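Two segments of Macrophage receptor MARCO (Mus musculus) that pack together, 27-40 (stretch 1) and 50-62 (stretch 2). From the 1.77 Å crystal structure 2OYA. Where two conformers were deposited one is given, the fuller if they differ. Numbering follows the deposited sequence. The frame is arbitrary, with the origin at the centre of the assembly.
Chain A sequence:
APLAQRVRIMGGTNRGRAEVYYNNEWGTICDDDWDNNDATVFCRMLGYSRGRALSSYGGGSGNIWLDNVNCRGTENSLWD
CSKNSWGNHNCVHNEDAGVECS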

ATOM      1  N   GLY A  27       3.503   4.665   8.413  1.00  6.63           N
ATOM      2  CA  GLY A  27       3.139   5.865   7.675  1.00  5.98           C
ATOM      3  C   GLY A  27       2.348   5.491   6.435  1.00  5.89           C
ATOM      4  O   GLY A  27       2.150   4.313   6.134  1.00  5.75           O
ATOM      5  N   THR A  28       1.916   6.509   5.707  1.00  5.73           N
ATOM      6  CA  THR A  28       0.963   6.327   4.632  1.00  5.90           C
ATOM      7  C   THR A  28       1.618   6.570   3.255  1.00  6.39           C
ATOM      8  O   THR A  28       2.819   6.867   3.144  1.00  6.05           O
ATOM      9  CB  THR A  28      -0.251   7.255   4.828  1.00  5.79           C
ATOM     10  OG1 THR A  28       0.184   8.623   4.764  1.00  4.91           O
ATOM     11  CG2 THR A  28      -0.962   6.967   6.186  1.00  5.91           C
ATOM     12  N   ILE A  29       0.815   6.408   2.210  1.00  5.47           N
ATOM     13  CA  ILE A  29       1.297   6.499   0.835  1.00  6.25           C
ATOM     14  C   ILE A  29       0.436   7.541   0.119  1.00  5.94           C
ATOM     15  O   ILE A  29      -0.788   7.379   0.026  1.00  6.00           O
ATOM     16  CB  ILE A  29       1.138   5.141   0.126  1.00  5.86           C
ATOM     17  CG1 ILE A  29       1.958   4.055   0.863  1.00  7.06           C
ATOM     18  CG2 ILE A  29       1.557   5.250  -1.358  1.00  6.31           C
ATOM     19  CD1 ILE A  29       1.753   2.623   0.316  1.00  7.36           C
ATOM     20  N   CYS A  30       1.049   8.613  -0.366  1.00  6.39           N
ATOM     21  CA  CYS A  30       0.291   9.581  -1.154  1.00  6.32           C
ATOM     22  C   CYS A  30      -0.234   8.952  -2.452  1.00  5.79           C
ATOM     23  O   CYS A  30       0.450   8.119  -3.066  1.00  6.80           O
ATOM     24  CB  CYS A  30       1.142  10.820  -1.443  1.00  6.91           C
ATOM     25  SG  CYS A  30       0.171  12.115  -2.250  1.00 10.07           S
ATOM     26  N   ASP A  31      -1.438   9.338  -2.874  1.00  5.08           N
ATOM     27  CA  ASP A  31      -2.041   8.689  -4.044  1.00  6.22           C
ATOM     28  C   ASP A  31      -1.532   9.214  -5.414  1.00  6.81           C
ATOM     29  O   ASP A  31      -2.021   8.777  -6.469  1.00  6.37           O
ATOM     30  CB  ASP A  31      -3.557   8.694  -3.968  1.00  5.18           C
ATOM     31  CG  ASP A  31      -4.161  10.082  -4.218  1.00  6.63           C
ATOM     32  OD1 ASP A  31      -3.394  11.044  -4.454  1.00  7.03           O
ATOM     33  OD2 ASP A  31      -5.414  10.188  -4.191  1.00  6.75           O
ATOM     34  N   ASP A  32      -0.558  10.132  -5.386  0.50  7.88           N
ATOM     35  CA  ASP A  32       0.038  10.651  -6.627  0.50  8.79           C
ATOM     36  C   ASP A  32       0.613   9.482  -7.424  0.50  8.98           C
ATOM     37  O   ASP A  32       1.525   8.809  -6.943  0.50  9.28           O
ATOM     38  CB  ASP A  32       1.182  11.634  -6.338  0.50  9.40           C
ATOM     39  CG  ASP A  32       0.733  12.921  -5.656  0.50 10.83           C
ATOM     40  OD1 ASP A  32      -0.463  13.293  -5.725  0.50 14.04           O
ATOM     41  OD2 ASP A  32       1.619  13.581  -5.060  0.50 12.92           O
ATOM     42  N   ASP A  33       0.089   9.252  -8.633  1.00  8.76           N
ATOM     43  CA  ASP A  33       0.566   8.143  -9.530  1.00  9.50           C
ATOM     44  C   ASP A  33       0.274   6.739  -8.993  1.00  8.18           C
ATOM     45  O   ASP A  33       0.780   5.758  -9.525  1.00  8.55           O
ATOM     46  CB  ASP A  33       2.083   8.221  -9.830  1.00 10.55           C
ATOM     47  CG  ASP A  33       2.492   9.484 -10.559  1.00 15.41           C
ATOM     48  OD1 ASP A  33       1.682  10.041 -11.339  1.00 17.34           O
ATOM     49  OD2 ASP A  33       3.666   9.890 -10.358  1.00 20.90           O
ATOM     50  N   TRP A  34      -0.534   6.641  -7.938  1.00  7.26           N
ATOM     51  CA  TRP A  34      -0.852   5.352  -7.326  1.00  5.83           C
ATOM     52  C   TRP A  34      -1.839   4.643  -8.237  1.00  7.17           C
ATOM     53  O   TRP A  34      -2.938   5.138  -8.474  1.00  7.10           O
ATOM     54  CB  TRP A  34      -1.435   5.558  -5.934  1.00  6.20           C
ATOM     55  CG  TRP A  34      -1.777   4.301  -5.181  1.00  5.19           C
ATOM     56  CD1 TRP A  34      -3.028   3.792  -4.936  1.00  5.50           C
ATOM     57  CD2 TRP A  34      -0.850   3.420  -4.538  1.00  6.18           C
ATOM     58  NE1 TRP A  34      -2.933   2.645  -4.181  1.00  4.26           N
ATOM     59  CE2 TRP A  34      -1.607   2.394  -3.923  1.00  4.25           C
ATOM     60  CE3 TRP A  34       0.553   3.397  -4.425  1.00  4.96           C
ATOM     61  CZ2 TRP A  34      -1.007   1.339  -3.207  1.00  6.85           C
ATOM     62  CZ3 TRP A  34       1.154   2.352  -3.706  1.00  5.24           C
ATOM     63  CH2 TRP A  34       0.365   1.333  -3.111  1.00  6.30           C
ATOM     64  N   ASP A  35      -1.428   3.500  -8.778  1.00  7.37           N
ATOM     65  CA  ASP A  35      -2.254   2.825  -9.779  1.00  7.92           C
ATOM     66  C   ASP A  35      -2.414   1.321  -9.477  1.00  7.79           C
ATOM     67  O   ASP A  35      -1.932   0.847  -8.464  1.00  7.31           O
ATOM     68  CB  ASP A  35      -1.737   3.124 -11.207  1.00  8.29           C
ATOM     69  CG  ASP A  35      -0.389   2.503 -11.502  1.00 10.84           C
ATOM     70  OD1 ASP A  35       0.200   2.866 -12.548  1.00 14.91           O
ATOM     71  OD2 ASP A  35       0.094   1.659 -10.707  1.00 12.25           O
ATOM     72  N   ASN A  36      -3.123   0.586 -10.343  1.00  7.78           N
ATOM     73  CA  ASN A  36      -3.374  -0.844 -10.103  1.00  7.68           C
ATOM     74  C   ASN A  36      -2.095  -1.675  -9.991  1.00  7.26           C
ATOM     75  O   ASN A  36      -2.064  -2.670  -9.257  1.00  7.01           O
ATOM     76  CB  ASN A  36      -4.313  -1.411 -11.171  1.00  7.48           C
ATOM     77  CG  ASN A  36      -5.765  -0.936 -10.989  1.00  8.65           C
ATOM     78  OD1 ASN A  36      -6.173  -0.531  -9.894  1.00  8.01           O
ATOM     79  ND2 ASN A  36      -6.543  -0.967 -12.076  1.00  7.14           N
ATOM     80  N   ASN A  37      -1.057  -1.269 -10.713  1.00  7.26           N
ATOM     81  CA  ASN A  37       0.237  -1.970 -10.666  1.00  7.84           C
ATOM     82  C   ASN A  37       0.850  -1.821  -9.287  1.00  6.72           C
ATOM     83  O   ASN A  37       1.309  -2.800  -8.696  1.00  6.73           O
ATOM     84  CB  ASN A  37       1.204  -1.450 -11.742  1.00  9.16           C
ATOM     85  CG  ASN A  37       0.823  -1.907 -13.139  1.00 12.26           C
ATOM     86  OD1 ASN A  37       0.174  -2.940 -13.321  1.00 17.49           O
ATOM     87  ND2 ASN A  37       1.217  -1.127 -14.134  1.00 18.05           N
ATOM     88  N   ASP A  38       0.806  -0.596  -8.757  1.00  5.98           N
ATOM     89  CA  ASP A  38       1.288  -0.342  -7.389  1.00  6.17           C
ATOM     90  C   ASP A  38       0.472  -1.114  -6.353  1.00  5.95           C
ATOM     91  O   ASP A  38       1.030  -1.734  -5.433  1.00  4.93           O
ATOM     92  CB  ASP A  38       1.159   1.147  -7.094  1.00  6.24           C
ATOM     93  CG  ASP A  38       1.944   1.995  -8.056  1.00  9.67           C
ATOM     94  OD1 ASP A  38       3.025   1.543  -8.480  1.00  9.23           O
ATOM     95  OD2 ASP A  38       1.479   3.103  -8.383  1.00 12.02           O
ATOM     96  N   ALA A  39      -0.857  -1.058  -6.509  1.00  5.75           N
ATOM     97  CA  ALA A  39      -1.794  -1.751  -5.620  1.00  5.40           C
ATOM     98  C   ALA A  39      -1.532  -3.270  -5.615  1.00  6.01           C
ATOM     99  O   ALA A  39      -1.574  -3.915  -4.561  1.00  4.38           O
ATOM    100  CB  ALA A  39      -3.235  -1.472  -6.049  1.00  6.13           C
ATOM    101  N   THR A  40      -1.288  -3.829  -6.802  1.00  5.83           N
ATOM    102  CA  THR A  40      -0.998  -5.260  -6.938  1.00  5.93           C
ATOM    103  C   THR A  40       0.306  -5.608  -6.216  1.00  5.63           C
ATOM    104  O   THR A  40       0.378  -6.628  -5.537  1.00  4.68           O
ATOM    105  CB  THR A  40      -0.983  -5.688  -8.424  1.00  6.72           C
ATOM    106  OG1 THR A  40      -2.305  -5.509  -8.959  1.00  6.73           O
ATOM    107  CG2 THR A  40      -0.581  -7.158  -8.608  1.00  6.66           C
ATOM    108  N   ARG A  50      -4.106  -9.851  -6.468  1.00 10.28           N
ATOM    109  CA  ARG A  50      -4.402  -8.639  -7.209  1.00 10.77           C
ATOM    110  C   ARG A  50      -4.700  -7.510  -6.244  1.00 10.21           C
ATOM    111  O   ARG A  50      -5.210  -7.738  -5.156  1.00  9.48           O
ATOM    112  CB  ARG A  50      -5.588  -8.838  -8.167  1.00 12.07           C
ATOM    113  CG  ARG A  50      -5.767  -7.681  -9.144  1.00 15.84           C
ATOM    114  CD  ARG A  50      -7.030  -7.825  -9.953  1.00 21.20           C
ATOM    115  NE  ARG A  50      -8.243  -7.543  -9.175  1.00 23.12           N
ATOM    116  CZ  ARG A  50      -9.462  -7.811  -9.622  1.00 21.16           C
ATOM    117  NH1 ARG A  50      -9.587  -8.363 -10.808  1.00 20.78           N
ATOM    118  NH2 ARG A  50     -10.541  -7.531  -8.889  1.00 19.71           N
ATOM    119  N   GLY A  51      -4.357  -6.294  -6.660  1.00  9.72           N
ATOM    120  CA  GLY A  51      -4.738  -5.090  -5.923  1.00  7.70           C
ATOM    121  C   GLY A  51      -5.375  -4.117  -6.902  1.00  7.29           C
ATOM    122  O   GLY A  51      -4.958  -4.009  -8.058  1.00  6.63           O
ATOM    123  N   ARG A  52      -6.393  -3.413  -6.440  1.00  6.68           N
ATOM    124  CA  ARG A  52      -6.926  -2.255  -7.158  1.00  6.44           C
ATOM    125  C   ARG A  52      -6.633  -0.999  -6.354  1.00  6.31           C
ATOM    126  O   ARG A  52      -6.810  -0.977  -5.136  1.00  6.24           O
ATOM    127  CB  ARG A  52      -8.427  -2.394  -7.393  1.00  7.29           C
ATOM    128  CG  ARG A  52      -8.749  -3.502  -8.431  1.00  9.20           C
ATOM    129  CD  ARG A  52     -10.240  -3.682  -8.575  1.00 13.92           C
ATOM    130  NE  ARG A  52     -10.848  -2.410  -8.953  1.00 15.83           N
ATOM    131  CZ  ARG A  52     -11.649  -1.689  -8.178  1.00 17.02           C
ATOM    132  NH1 ARG A  52     -12.125  -0.540  -8.624  1.00 18.14           N
ATOM    133  NH2 ARG A  52     -11.988  -2.113  -6.966  1.00 18.91           N
ATOM    134  N   ALA A  53      -6.160   0.034  -7.037  1.00  5.85           N
ATOM    135  CA  ALA A  53      -5.840   1.296  -6.395  1.00  5.78           C
ATOM    136  C   ALA A  53      -7.101   2.077  -6.056  1.00  5.86           C
ATOM    137  O   ALA A  53      -7.990   2.241  -6.892  1.00  6.25           O
ATOM    138  CB  ALA A  53      -4.947   2.139  -7.307  1.00  5.68           C
ATOM    139  N   LEU A  54      -7.150   2.562  -4.823  1.00  6.15           N
ATOM    140  CA  LEU A  54      -8.225   3.457  -4.385  1.00  5.90           C
ATOM    141  C   LEU A  54      -7.625   4.830  -4.146  1.00  6.49           C
ATOM    142  O   LEU A  54      -6.795   5.028  -3.244  1.00  6.98           O
ATOM    143  CB  LEU A  54      -8.925   2.930  -3.123  1.00  6.19           C
ATOM    144  CG  LEU A  54      -9.405   1.477  -3.157  1.00  6.32           C
ATOM    145  CD1 LEU A  54      -9.946   1.082  -1.773  1.00  5.30           C
ATOM    146  CD2 LEU A  54     -10.425   1.230  -4.258  1.00  3.78           C
ATOM    147  N   SER A  55      -8.064   5.793  -4.952  1.00  5.71           N
ATOM    148  CA  SER A  55      -7.514   7.149  -4.857  1.00  5.58           C
ATOM    149  C   SER A  55      -8.140   7.876  -3.668  1.00  5.01           C
ATOM    150  O   SER A  55      -9.318   7.693  -3.371  1.00  4.94           O
ATOM    151  CB  SER A  55      -7.779   7.895  -6.166  1.00  5.88           C
ATOM    152  OG  SER A  55      -7.335   9.246  -6.097  1.00  6.11           O
ATOM    153  N   SER A  56      -7.332   8.669  -2.963  1.00  4.46           N
ATOM    154  CA  SER A  56      -7.829   9.534  -1.879  1.00  5.47           C
ATOM    155  C   SER A  56      -8.716   8.795  -0.877  1.00  5.21           C
ATOM    156  O   SER A  56      -9.797   9.255  -0.491  1.00  5.01           O
ATOM    157  CB  SER A  56      -8.490  10.789  -2.472  1.00  5.72           C
ATOM    158  OG  SER A  56      -7.518  11.533  -3.223  1.00  9.83           O
ATOM    159  N   TYR A  57      -8.238   7.622  -0.465  1.00  4.98           N
ATOM    160  CA  TYR A  57      -8.939   6.868   0.552  1.00  6.02           C
ATOM    161  C   TYR A  57      -8.956   7.705   1.828  1.00  6.34           C
ATOM    162  O   TYR A  57      -9.972   7.773   2.547  1.00  6.63           O
ATOM    163  CB  TYR A  57      -8.229   5.532   0.803  1.00  6.39           C
ATOM    164  CG  TYR A  57      -9.055   4.627   1.645  1.00  7.13           C
ATOM    165  CD1 TYR A  57      -9.891   3.681   1.057  1.00  8.37           C
ATOM    166  CD2 TYR A  57      -9.023   4.718   3.048  1.00  8.11           C
ATOM    167  CE1 TYR A  57     -10.678   2.848   1.828  1.00  7.47           C
ATOM    168  CE2 TYR A  57      -9.821   3.886   3.832  1.00  8.37           C
ATOM    169  CZ  TYR A  57     -10.636   2.953   3.219  1.00  7.63           C
ATOM    170  OH  TYR A  57     -11.415   2.103   3.977  1.00  9.95           O
ATOM    171  N   GLY A  58      -7.817   8.342   2.086  1.00  6.88           N
ATOM    172  CA  GLY A  58      -7.640   9.255   3.210  1.00  6.49           C
ATOM    173  C   GLY A  58      -7.564   8.597   4.578  1.00  6.27           C
ATOM    174  O   GLY A  58      -7.520   7.340   4.723  1.00  6.02           O
ATOM    175  N   GLY A  59      -7.543   9.462   5.596  1.00  6.66           N
ATOM    176  CA  GLY A  59      -7.747   9.015   6.965  1.00  6.96           C
ATOM    177  C   GLY A  59      -6.535   8.652   7.802  1.00  6.37           C
ATOM    178  O   GLY A  59      -6.692   8.324   8.978  1.00  6.24           O
ATOM    179  N   GLY A  60      -5.338   8.685   7.218  1.00  5.91           N
ATOM    180  CA  GLY A  60      -4.129   8.355   7.963  1.00  5.87           C
ATOM    181  C   GLY A  60      -3.614   9.531   8.791  1.00  6.92           C
ATOM    182  O   GLY A  60      -4.210  10.619   8.809  1.00  6.01           O
ATOM    183  N   SER A  61      -2.513   9.300   9.493  1.00  7.19           N
ATOM    184  CA  SER A  61      -1.874  10.360  10.281  1.00  7.95           C
ATOM    185  C   SER A  61      -0.387  10.066  10.350  1.00  8.51           C
ATOM    186  O   SER A  61       0.074   9.033   9.848  1.00  8.71           O
ATOM    187  CB  SER A  61      -2.464  10.441  11.692  1.00  8.12           C
ATOM    188  OG  SER A  61      -2.167   9.266  12.451  1.00 11.23           O
ATOM    189  N   GLY A  62       0.363  10.977  10.967  1.00  8.08           N
ATOM    190  CA  GLY A  62       1.810  10.827  11.047  1.00  7.82           C
ATOM    191  C   GLY A  62       2.495  10.970   9.702  1.00  7.67           C
ATOM    192  O   GLY A  62       2.082  11.736   8.830  1.00  7.27           O
TER
HETATM  193  O   HOH W   1      -8.351   1.163  -9.461  1.00 17.45           O
HETATM  194  O   HOH W   2      -9.840  -1.759 -11.703  1.00 18.95           O

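The most striking feature of this contact is how closely a helix rides on a strand, with a glycine at the tightest point: the axes of helix 36-40 and strand 51-54 approach to 5.8 Å, at 122° between their N-to-C directions, and the CA atoms of Thr40 and Gly51 lie 3.9 Å apart. Glycine makes this possible. A CB on Gly51 would point toward the helix and sit about 2.1 Å from Ala39 O and 2.8 Å from Thr40 N, both clashes.

At this range the helix binds the strand's backbone through polar side chains. Asn36, in the first turn, directs its amide oxygen at the strand, and Ala53 N donates to Asn36 OD1 at 2.9 Å with a nearly straight N-H...O angle of 165°. The same oxygen accepts from a water 2.8 Å away, which also donates to Ala53 O at 2.8 Å, so the side chain and its water serve both the NH and the carbonyl of one residue. One helical turn on from Asn36, Thr40 OG1 accepts from Gly51 N over 3.2 Å. That hydroxyl in turn donates to Asn36 O at 2.9 Å; a threonine hydroxyl suits this relay because it can accept and donate at once.

A small apolar patch begins at Ala39, between these polar anchors, and runs on past Asn36. Ala39 points toward the strand, its CB 3.4 Å from Arg52 C and 4.2 Å from Ala53 CB; its single methyl fits the narrow gap. Ala53 points back, and its CB lies 3.5 Å from Trp34 CD1, so the indole extends the patch beyond the helix. Arg52, whose CA-to-CB bond points away overall, carries its long charged side chain outside this packing.

The helix start is held in place by reciprocal bonds: Asp38 N donates to Asp35 OD2 at 3.1 Å, capping the helix, while Asp35 N donates to Asp38 OD2 at 3.0 Å. Just before it, a type II turn from Asp31 to Trp34 closes with Trp34 N to Asp31 O at 3.0 Å.

Asp31 supplies a further polar anchor. Its OD2 accepts from Ser56 OG at 2.7 Å and Ser55 OG at 2.9 Å, with a weak bond from Ser56 N, also at 2.7 Å. A carboxylate oxygen can gather several donors, and short serines supply hydroxyls close to their backbone.

Farther along stretch 2, and earlier in stretch 1, Thr28 CG2 rests 3.9 Å from Gly60 CA. Here too glycine gives room: a CB would come within 2.4 Å of that methyl.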